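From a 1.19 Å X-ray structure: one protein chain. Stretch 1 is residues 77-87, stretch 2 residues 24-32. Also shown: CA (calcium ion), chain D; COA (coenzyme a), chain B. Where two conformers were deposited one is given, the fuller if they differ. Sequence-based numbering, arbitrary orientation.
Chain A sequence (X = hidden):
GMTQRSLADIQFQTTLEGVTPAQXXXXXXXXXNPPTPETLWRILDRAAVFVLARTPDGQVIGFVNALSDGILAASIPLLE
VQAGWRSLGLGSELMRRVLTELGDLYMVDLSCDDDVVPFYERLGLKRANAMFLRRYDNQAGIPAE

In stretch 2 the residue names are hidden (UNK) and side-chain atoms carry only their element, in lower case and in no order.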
ATOM      1  N   PRO A  77       4.839  -1.782  -3.646  1.00  7.44           N
ATOM      2  CA  PRO A  77       4.275  -2.402  -4.839  1.00  7.71           C
ATOM      3  C   PRO A  77       5.243  -3.182  -5.705  1.00  7.45           C
ATOM      4  O   PRO A  77       4.871  -4.216  -6.260  1.00  9.75           O
ATOM      5  CB  PRO A  77       3.680  -1.196  -5.610  1.00  8.72           C
ATOM      6  CG  PRO A  77       3.431  -0.153  -4.556  1.00  8.67           C
ATOM      7  CD  PRO A  77       4.597  -0.325  -3.614  1.00  7.86           C
ATOM      8  N   LEU A  78       6.435  -2.628  -5.901  1.00  7.35           N
ATOM      9  CA  LEU A  78       7.403  -3.122  -6.886  1.00  7.82           C
ATOM     10  C   LEU A  78       8.787  -3.221  -6.302  1.00  7.37           C
ATOM     11  O   LEU A  78       9.261  -2.288  -5.645  1.00  8.04           O
ATOM     12  CB  LEU A  78       7.451  -2.199  -8.107  1.00  9.12           C
ATOM     13  CG  LEU A  78       6.160  -1.943  -8.878  1.00  9.48           C
ATOM     14  CD1 LEU A  78       6.375  -0.787  -9.866  1.00 11.14           C
ATOM     15  CD2 LEU A  78       5.644  -3.215  -9.575  1.00 11.86           C
ATOM     16  N   LEU A  79       9.467  -4.319  -6.600  1.00  7.40           N
ATOM     17  CA  LEU A  79      10.878  -4.542  -6.308  1.00  7.95           C
ATOM     18  C   LEU A  79      11.444  -5.312  -7.489  1.00  7.65           C
ATOM     19  O   LEU A  79      10.938  -6.391  -7.805  1.00  9.37           O
ATOM     20  CB  LEU A  79      11.052  -5.345  -5.017  1.00  8.47           C
ATOM     21  CG  LEU A  79      12.468  -5.851  -4.709  1.00  9.06           C
ATOM     22  CD1 LEU A  79      13.405  -4.698  -4.352  1.00 10.28           C
ATOM     23  CD2 LEU A  79      12.427  -6.922  -3.621  1.00 10.48           C
ATOM     24  N   GLU A  80      12.513  -4.818  -8.100  1.00  7.99           N
ATOM     25  CA  GLU A  80      13.096  -5.560  -9.196  1.00  8.22           C
ATOM     26  C   GLU A  80      14.553  -5.199  -9.352  1.00  7.82           C
ATOM     27  O   GLU A  80      14.968  -4.050  -9.278  1.00  8.85           O
ATOM     28  CB  GLU A  80      12.378  -5.290 -10.523  1.00  9.57           C
ATOM     29  CG  GLU A  80      12.792  -6.228 -11.645  1.00 10.04           C
ATOM     30  CD  GLU A  80      11.938  -6.076 -12.903  1.00 10.96           C
ATOM     31  OE1 GLU A  80      11.111  -5.134 -12.957  1.00 12.16           O
ATOM     32  OE2 GLU A  80      12.118  -6.889 -13.845  1.00 12.16           O
ATOM     33  N   VAL A  81      15.345  -6.249  -9.580  1.00  8.59           N
ATOM     34  CA  VAL A  81      16.752  -6.154  -9.948  1.00  8.60           C
ATOM     35  C   VAL A  81      16.883  -6.799 -11.312  1.00  8.64           C
ATOM     36  O   VAL A  81      16.351  -7.879 -11.555  1.00  9.82           O
ATOM     37  CB  VAL A  81      17.668  -6.845  -8.902  1.00  9.25           C
ATOM     38  CG1 VAL A  81      19.107  -6.947  -9.374  1.00 10.55           C
ATOM     39  CG2 VAL A  81      17.558  -6.122  -7.544  1.00 10.35           C
ATOM     40  N   GLN A  82      17.578  -6.133 -12.220  1.00  9.20           N
ATOM     41  CA  GLN A  82      17.743  -6.682 -13.575  1.00 10.37           C
ATOM     42  C   GLN A  82      18.506  -7.996 -13.499  1.00 10.65           C
ATOM     43  O   GLN A  82      19.407  -8.156 -12.686  1.00 11.21           O
ATOM     44  CB  GLN A  82      18.423  -5.674 -14.489  1.00 11.37           C
ATOM     45  CG  GLN A  82      17.497  -4.471 -14.669  1.00 12.72           C
ATOM     46  CD  GLN A  82      17.877  -3.517 -15.738  1.00 17.75           C
ATOM     47  OE1 GLN A  82      18.853  -3.736 -16.427  1.00 25.54           O
ATOM     48  NE2 GLN A  82      17.087  -2.440 -15.915  1.00 16.30           N
ATOM     49  N   ALA A  83      18.180  -8.983 -14.345  0.55 11.38           N
ATOM     50  CA  ALA A  83      18.645 -10.369 -14.109  0.55 11.06           C
ATOM     51  C   ALA A  83      20.170 -10.560 -13.945  0.55 11.79           C
ATOM     52  O   ALA A  83      20.582 -11.357 -13.120  0.55 11.78           O
ATOM     53  CB  ALA A  83      18.087 -11.350 -15.214  0.55 11.84           C
ATOM     54  N   GLY A  84      20.993  -9.825 -14.693  0.55 11.37           N
ATOM     55  CA  GLY A  84      22.455  -9.965 -14.642  0.55 12.20           C
ATOM     56  C   GLY A  84      23.082  -9.491 -13.350  0.55 11.94           C
ATOM     57  O   GLY A  84      24.260  -9.689 -13.116  0.55 11.84           O
ATOM     58  N   TRP A  85      22.257  -8.856 -12.522  1.00 11.42           N
ATOM     59  CA  TRP A  85      22.664  -8.218 -11.271  1.00 10.64           C
ATOM     60  C   TRP A  85      22.083  -8.891 -10.046  1.00 10.40           C
ATOM     61  O   TRP A  85      22.354  -8.435  -8.933  1.00 11.49           O
ATOM     62  CB  TRP A  85      22.268  -6.731 -11.268  1.00 10.83           C
ATOM     63  CG  TRP A  85      23.188  -5.904 -12.102  1.00 12.42           C
ATOM     64  CD1 TRP A  85      22.990  -5.448 -13.356  1.00 13.46           C
ATOM     65  CD2 TRP A  85      24.488  -5.456 -11.714  1.00 14.47           C
ATOM     66  NE1 TRP A  85      24.075  -4.712 -13.781  1.00 15.21           N
ATOM     67  CE2 TRP A  85      25.021  -4.731 -12.791  1.00 15.94           C
ATOM     68  CE3 TRP A  85      25.272  -5.639 -10.574  1.00 17.23           C
ATOM     69  CZ2 TRP A  85      26.295  -4.149 -12.738  1.00 18.45           C
ATOM     70  CZ3 TRP A  85      26.524  -5.054 -10.523  1.00 18.61           C
ATOM     71  CH2 TRP A  85      27.007  -4.331 -11.601  1.00 20.50           C
ATOM     72  N   ARG A  86      21.255  -9.922 -10.236  1.00 10.26           N
ATOM     73  CA  ARG A  86      20.665 -10.687  -9.148  1.00 10.62           C
ATOM     74  C   ARG A  86      21.712 -11.558  -8.463  1.00 10.88           C
ATOM     75  O   ARG A  86      22.784 -11.842  -9.021  1.00 11.28           O
ATOM     76  CB  ARG A  86      19.514 -11.543  -9.683  1.00 10.67           C
ATOM     77  CG  ARG A  86      18.368 -10.698 -10.171  1.00 10.27           C
ATOM     78  CD  ARG A  86      17.250 -11.536 -10.771  1.00 10.62           C
ATOM     79  NE  ARG A  86      16.249 -10.649 -11.349  1.00 11.69           N
ATOM     80  CZ  ARG A  86      15.496 -10.920 -12.377  1.00 11.58           C
ATOM     81  NH1 ARG A  86      15.413 -12.143 -12.891  1.00 15.73           N
ATOM     82  NH2 ARG A  86      14.696 -10.012 -12.862  1.00 13.46           N
ATOM     83  N   SER A  87      21.375 -12.043  -7.272  1.00 11.05           N
ATOM     84  CA  SER A  87      22.197 -13.016  -6.557  1.00 11.16           C
ATOM     85  C   SER A  87      23.475 -12.408  -5.983  1.00 11.26           C
ATOM     86  O   SER A  87      24.453 -13.136  -5.688  1.00 12.20           O
ATOM     87  CB  SER A  87      22.512 -14.251  -7.402  1.00 12.33           C
ATOM     88  OG  SER A  87      22.895 -15.355  -6.591  1.00 15.63           O
ATOM     89  N   UNK A  24      15.930   4.150 -17.232  1.00 12.14           N
ATOM     90  CA  UNK A  24      14.951   3.307 -16.547  1.00 11.51           C
ATOM     91  C   UNK A  24      14.451   2.173 -17.438  1.00 11.51           C
ATOM     92  O   UNK A  24      13.464   1.534 -17.108  1.00 11.99           O
ATOM     93  c   UNK A  24      13.006   6.041 -14.586  1.00 13.36           C
ATOM     94  c   UNK A  24      14.110   5.007 -14.805  1.00 11.89           C
ATOM     95  c   UNK A  24      14.256   4.171 -13.557  1.00 12.20           C
ATOM     96  c   UNK A  24      13.780   4.167 -16.032  1.00 11.80           C
ATOM     97  N   UNK A  25      15.126   1.888 -18.540  1.00 12.34           N
ATOM     98  CA  UNK A  25      14.804   0.742 -19.334  1.00 13.14           C
ATOM     99  C   UNK A  25      15.277  -0.561 -18.716  1.00 12.07           C
ATOM    100  O   UNK A  25      16.175  -0.586 -17.865  1.00 12.57           O
ATOM    101  N   UNK A  26      14.669  -1.671 -19.150  1.00 12.61           N
ATOM    102  CA  UNK A  26      15.065  -3.008 -18.727  1.00 13.08           C
ATOM    103  C   UNK A  26      14.316  -3.647 -17.579  1.00 11.81           C
ATOM    104  O   UNK A  26      14.725  -4.710 -17.128  1.00 13.83           O
ATOM    105  N   UNK A  27      13.258  -2.997 -17.092  1.00 11.29           N
ATOM    106  CA  UNK A  27      12.455  -3.515 -15.994  1.00 10.98           C
ATOM    107  C   UNK A  27      11.206  -4.191 -16.525  1.00 11.56           C
ATOM    108  O   UNK A  27      10.948  -4.259 -17.738  1.00 12.81           O
ATOM    109  c   UNK A  27      12.184  -2.400 -14.990  1.00 10.12           C
ATOM    110  c   UNK A  27      15.165  -2.500 -12.697  1.00  9.57           C
ATOM    111  c   UNK A  27      13.418  -1.990 -14.270  1.00  9.27           C
ATOM    112  c   UNK A  27      15.772  -1.325 -12.959  1.00 11.16           C
ATOM    113  c   UNK A  27      14.059  -0.801 -14.547  1.00 11.25           C
ATOM    114  c   UNK A  27      15.221  -0.457 -13.874  1.00 11.04           C
ATOM    115  c   UNK A  27      13.989  -2.834 -13.331  1.00  9.10           C
ATOM    116  N   UNK A  28      10.448  -4.741 -15.590  1.00 11.19           N
ATOM    117  CA  UNK A  28       9.194  -5.452 -15.872  1.00 11.44           C
ATOM    118  C   UNK A  28       9.456  -6.693 -16.703  1.00 12.75           C
ATOM    119  O   UNK A  28       8.658  -7.072 -17.574  1.00 13.39           O
ATOM    120  c   UNK A  28       6.911  -2.250 -13.740  1.00 13.98           C
ATOM    121  c   UNK A  28       8.148  -4.537 -16.489  1.00 11.75           C
ATOM    122  c   UNK A  28       8.179  -0.966 -15.316  1.00 14.12           C
ATOM    123  c   UNK A  28       7.912  -3.300 -15.658  1.00 11.93           C
ATOM    124  c   UNK A  28       8.430  -2.082 -16.064  1.00 12.92           C
ATOM    125  c   UNK A  28       7.136  -3.359 -14.494  1.00 12.18           C
ATOM    126  c   UNK A  28       7.428  -1.062 -14.151  1.00 14.27           C
ATOM    127  N   UNK A  29      10.494  -7.426 -16.339  1.00 14.19           N
ATOM    128  CA  UNK A  29      10.823  -8.678 -17.004  0.50 15.42           C
ATOM    129  C   UNK A  29       9.629  -9.618 -16.835  1.00 15.06           C
ATOM    130  O   UNK A  29       9.088  -9.803 -15.726  1.00 15.75           O
ATOM    131  o   UNK A  29      13.869 -12.617 -16.855  0.50 18.99           O
ATOM    132  c   UNK A  29      12.110  -9.310 -16.430  0.50 15.52           C
ATOM    133  o   UNK A  29      14.254 -10.966 -15.476  0.50 15.11           O
ATOM    134  c   UNK A  29      12.605 -10.552 -17.221  0.50 16.85           C
ATOM    135  c   UNK A  29      13.632 -11.438 -16.455  0.50 18.83           C
ATOM    136  N   UNK A  30       9.169 -10.221 -17.923  1.00 16.28           N
ATOM    137  CA  UNK A  30       8.054 -11.159 -17.844  1.00 16.35           C
ATOM    138  C   UNK A  30       6.672 -10.534 -17.878  1.00 15.62           C
ATOM    139  O   UNK A  30       5.670 -11.270 -17.932  1.00 17.04           O
ATOM    140  N   UNK A  31       6.553  -9.217 -17.874  1.00 13.88           N
ATOM    141  CA  UNK A  31       5.243  -8.585 -17.906  1.00 12.79           C
ATOM    142  C   UNK A  31       4.734  -8.560 -19.336  1.00 12.66           C
ATOM    143  O   UNK A  31       5.428  -8.086 -20.218  1.00 13.21           O
ATOM    144  c   UNK A  31       3.400  -4.382 -14.203  1.00 12.82           C
ATOM    145  c   UNK A  31       3.866  -5.107 -15.281  1.00 12.39           C
ATOM    146  c   UNK A  31       6.348  -7.740 -15.076  1.00 13.30           C
ATOM    147  c   UNK A  31       5.295  -7.160 -17.391  1.00 12.12           C
ATOM    148  c   UNK A  31       4.808  -5.571 -12.670  1.00 13.72           C
ATOM    149  c   UNK A  31       3.863  -4.625 -12.919  1.00 13.93           C
ATOM    150  c   UNK A  31       4.815  -6.103 -15.058  1.00 11.69           C
ATOM    151  c   UNK A  31       5.488  -7.037 -15.894  1.00 12.06           C
ATOM    152  c   UNK A  31       5.275  -6.310 -13.741  1.00 12.96           C
ATOM    153  n   UNK A  31       6.220  -7.297 -13.784  1.00 13.60           N
ATOM    154  N   UNK A  32       3.483  -8.992 -19.571  1.00 12.14           N
ATOM    155  CA  UNK A  32       2.983  -8.926 -20.939  1.00 12.52           C
ATOM    156  C   UNK A  32       2.789  -7.538 -21.537  1.00 11.93           C
ATOM    157  O   UNK A  32       2.995  -7.363 -22.731  1.00 13.41           O
ATOM    158  c   UNK A  32       1.813 -10.568 -19.711  1.00 13.64           C
ATOM    159  c   UNK A  32       1.646  -9.644 -20.859  1.00 12.89           C
ATOM    160  c   UNK A  32       2.640  -9.821 -18.722  1.00 12.54           C
TER
HETATM  161 CA    CA D 201      25.025 -15.428  -5.409  1.00 15.49          CA
HETATM  162  N1A COA B 200      12.381 -18.250  -6.737  0.50 19.17           N
HETATM  163  C2A COA B 200      13.138 -18.773  -5.711  0.50 18.02           C
HETATM  164  N3A COA B 200      14.013 -18.001  -4.982  0.50 17.18           N
HETATM  165  C4A COA B 200      14.136 -16.691  -5.312  0.50 14.87           C
HETATM  166  C5A COA B 200      13.405 -16.146  -6.363  0.50 17.28           C
HETATM  167  C6A COA B 200      12.494 -16.929  -7.069  0.50 19.22           C
HETATM  168  N6A COA B 200      11.742 -16.433  -8.059  0.50 20.54           N
HETATM  169  N7A COA B 200      13.747 -14.832  -6.453  0.50 16.85           N
HETATM  170  C8A COA B 200      14.669 -14.573  -5.500  0.50 15.64           C
HETATM  171  N9A COA B 200      14.923 -15.710  -4.788  0.50 15.18           N
HETATM  172  C1B COA B 200      15.819 -15.852  -3.642  0.50 14.74           C
HETATM  173  C2B COA B 200      16.952 -16.834  -3.910  0.50 14.37           C
HETATM  174  O2B COA B 200      17.220 -17.439  -2.684  0.50 16.48           O
HETATM  175  C3B COA B 200      18.144 -15.973  -4.297  0.50 13.59           C
HETATM  176  O3B COA B 200      19.402 -16.581  -4.059  0.50 14.42           O
HETATM  177  P3B COA B 200      20.199 -17.316  -5.268  0.50 15.64           P
HETATM  178  O7A COA B 200      19.289 -18.408  -5.770  0.50 17.04           O
HETATM  179  O8A COA B 200      20.463 -16.293  -6.342  0.50 15.62           O
HETATM  180  O9A COA B 200      21.465 -17.840  -4.633  0.50 19.60           O
HETATM  181  C4B COA B 200      17.876 -14.770  -3.406  0.50 11.99           C
HETATM  182  O4B COA B 200      16.462 -14.632  -3.364  0.50 13.84           O
HETATM  183  C5B COA B 200      18.513 -13.491  -3.917  0.50 10.82           C
HETATM  184  O5B COA B 200      18.510 -12.531  -2.876  0.50  9.28           O
HETATM  185  P1A COA B 200      19.273 -11.135  -3.151  0.50 11.56           P
HETATM  186  O1A COA B 200      19.206 -10.395  -1.862  0.50 11.15           O
HETATM  187  O2A COA B 200      20.617 -11.329  -3.790  0.50 11.63           O
HETATM  188  O3A COA B 200      18.237 -10.440  -4.146  0.50 10.54           O
HETATM  189  P2A COA B 200      18.352 -10.221  -5.732  0.50 11.05           P
HETATM  190  O4A COA B 200      18.694 -11.501  -6.396  0.50 10.89           O
HETATM  191  O5A COA B 200      19.233  -9.045  -5.968  0.50 11.37           O
HETATM  192  O6A COA B 200      16.854  -9.773  -6.017  0.50 11.13           O
HETATM  193  CBP COA B 200      14.555 -10.257  -6.459  0.50 10.60           C
HETATM  194  CCP COA B 200      15.757 -10.577  -5.584  0.50 10.04           C
HETATM  195  CDP COA B 200      14.232  -8.755  -6.347  0.50 12.12           C
HETATM  196  CEP COA B 200      13.341 -11.069  -5.953  0.50 11.66           C
HETATM  197  CAP COA B 200      14.942 -10.661  -7.893  0.50 11.19           C
HETATM  198  OAP COA B 200      14.987 -12.070  -8.027  0.50 12.80           O
HETATM  199  C9P COA B 200      13.947 -10.116  -8.891  0.50 13.54           C
HETATM  200  O9P COA B 200      14.082  -8.887  -9.375  0.50  7.74           O
HETATM  201  N8P COA B 200      12.963 -10.885  -9.337  0.50 12.74           N
HETATM  202  C7P COA B 200      11.979 -10.404 -10.300  0.50 13.36           C
HETATM  203  C6P COA B 200      10.926  -9.462  -9.700  0.50 13.04           C
HETATM  204  C5P COA B 200      10.386 -10.024  -8.416  0.50 14.26           C
HETATM  205  O5P COA B 200      10.030 -11.205  -8.369  0.50 15.80           O
HETATM  206  N4P COA B 200      10.316  -9.165  -7.389  0.50 15.49           N
HETATM  207  C3P COA B 200       9.604  -9.453  -6.167  0.50 18.50           C
HETATM  208  C2P COA B 200       8.306  -8.646  -6.178  0.50 22.34           C
HETATM  209  S1P COA B 200       7.093  -9.252  -7.399  0.50 29.05           S
HETATM  210  O   HOH W   1      14.523  -6.634 -15.131  1.00 15.09           O
HETATM  211  O   HOH W   2      15.938  -8.635 -16.187  1.00 18.17           O
HETATM  212  O   HOH W   3      10.166  -8.999 -13.347  1.00 20.40           O
HETATM  213  O   HOH W   4      14.189 -14.313 -14.622  1.00 29.17           O
HETATM  214  O   HOH W   5      24.091 -17.688  -5.526  1.00 21.08           O
HETATM  215  O   HOH W   6      26.873 -14.266  -4.670  1.00 24.54           O
HETATM  216  O   HOH W   7      26.864 -16.948  -4.983  1.00 24.67           O
HETATM  217  O   HOH W   8      23.541 -15.425  -3.530  0.50 14.95           O

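Position 24 carries four side-chain carbons, forked at the second, with CA-to-CB pointing away and nothing of stretch 1 within reach: Leu-24, buried but out of contact with stretch 1.

Position 25 has no side-chain atoms. Its carbonyl O accepts a hydrogen bond from Gln-82 NE2 at 2.8 Å, a contact that asks only backbone of this position. It is Gly-25, although a CB would have room here.

Position 26 is also bare, and here the geometry explains it. An ideal CB would lie 2.5 Å from Gln-82 NE2, and phi/psi of 96/6 would jam it against the preceding carbonyl. This is Gly-26.

Position 27 shows one carbon, then a ring of six carbons with no oxygen. Gln-82 NE2 sits over one face of the ring, and Glu-80 OE1 lies at its edge. It is Phe-27; its CE2 is 3.4 Å from Gln-82 NE2.

Position 28 repeats that pattern, one carbon and a six-carbon ring. CA-to-CB points away, yet the ring edge comes back to Leu-78. Its backbone N donates to Glu-80 OE1 at 2.7 Å. Phe-28 places CE1 4.2 Å from Leu-78 CD1.

Position 29 has three carbons, the third bearing two oxygens, with CA-to-CB directed toward stretch 1. One oxygen meets the Arg-86 guanidinium near its plane; the backbone N donates to Glu-80 OE2 at 3.0 Å. This is Glu-29, whose OE1 forms a salt bridge with Arg-86 NH2 at 2.8 Å.

Position 30 has no side chain and touches nothing on stretch 1. At phi/psi of 85/-5 a CB would jam against the preceding carbonyl, so Gly-30 suits the third place of a type II turn.

Position 31 has one carbon, then fused five- and six-membered rings holding eight carbons and one nitrogen, and a ring carbon packs against Leu-78 CD2. This is Trp-31, with CZ2 4.0 Å from Leu-78 CD2; its N closes the turn on Phe-28 O at 3.0 Å.

Position 32 has three carbons closing a ring onto the backbone N, beyond reach of stretch 1: Pro-32.

The rule is a buried carboxylate reading backbone. Glu-80, extended from its strand, receives consecutive amides from Phe-28 and Glu-29, while water 1 joins its OE2 to Gly-26 O, donating to both. Leu-78 adds apolar packing against Phe-28 and Trp-31. Farther along, Arg-86 NE donates to Val-81 O at 2.8 Å, holding the guanidinium where Glu-29 can meet its edge. Paired charge, backbone recognition and a glycine at 26 carry the contact; Gly-30 serves the turn.

Stretch 2, residues 24-32: LGGFFEGWP
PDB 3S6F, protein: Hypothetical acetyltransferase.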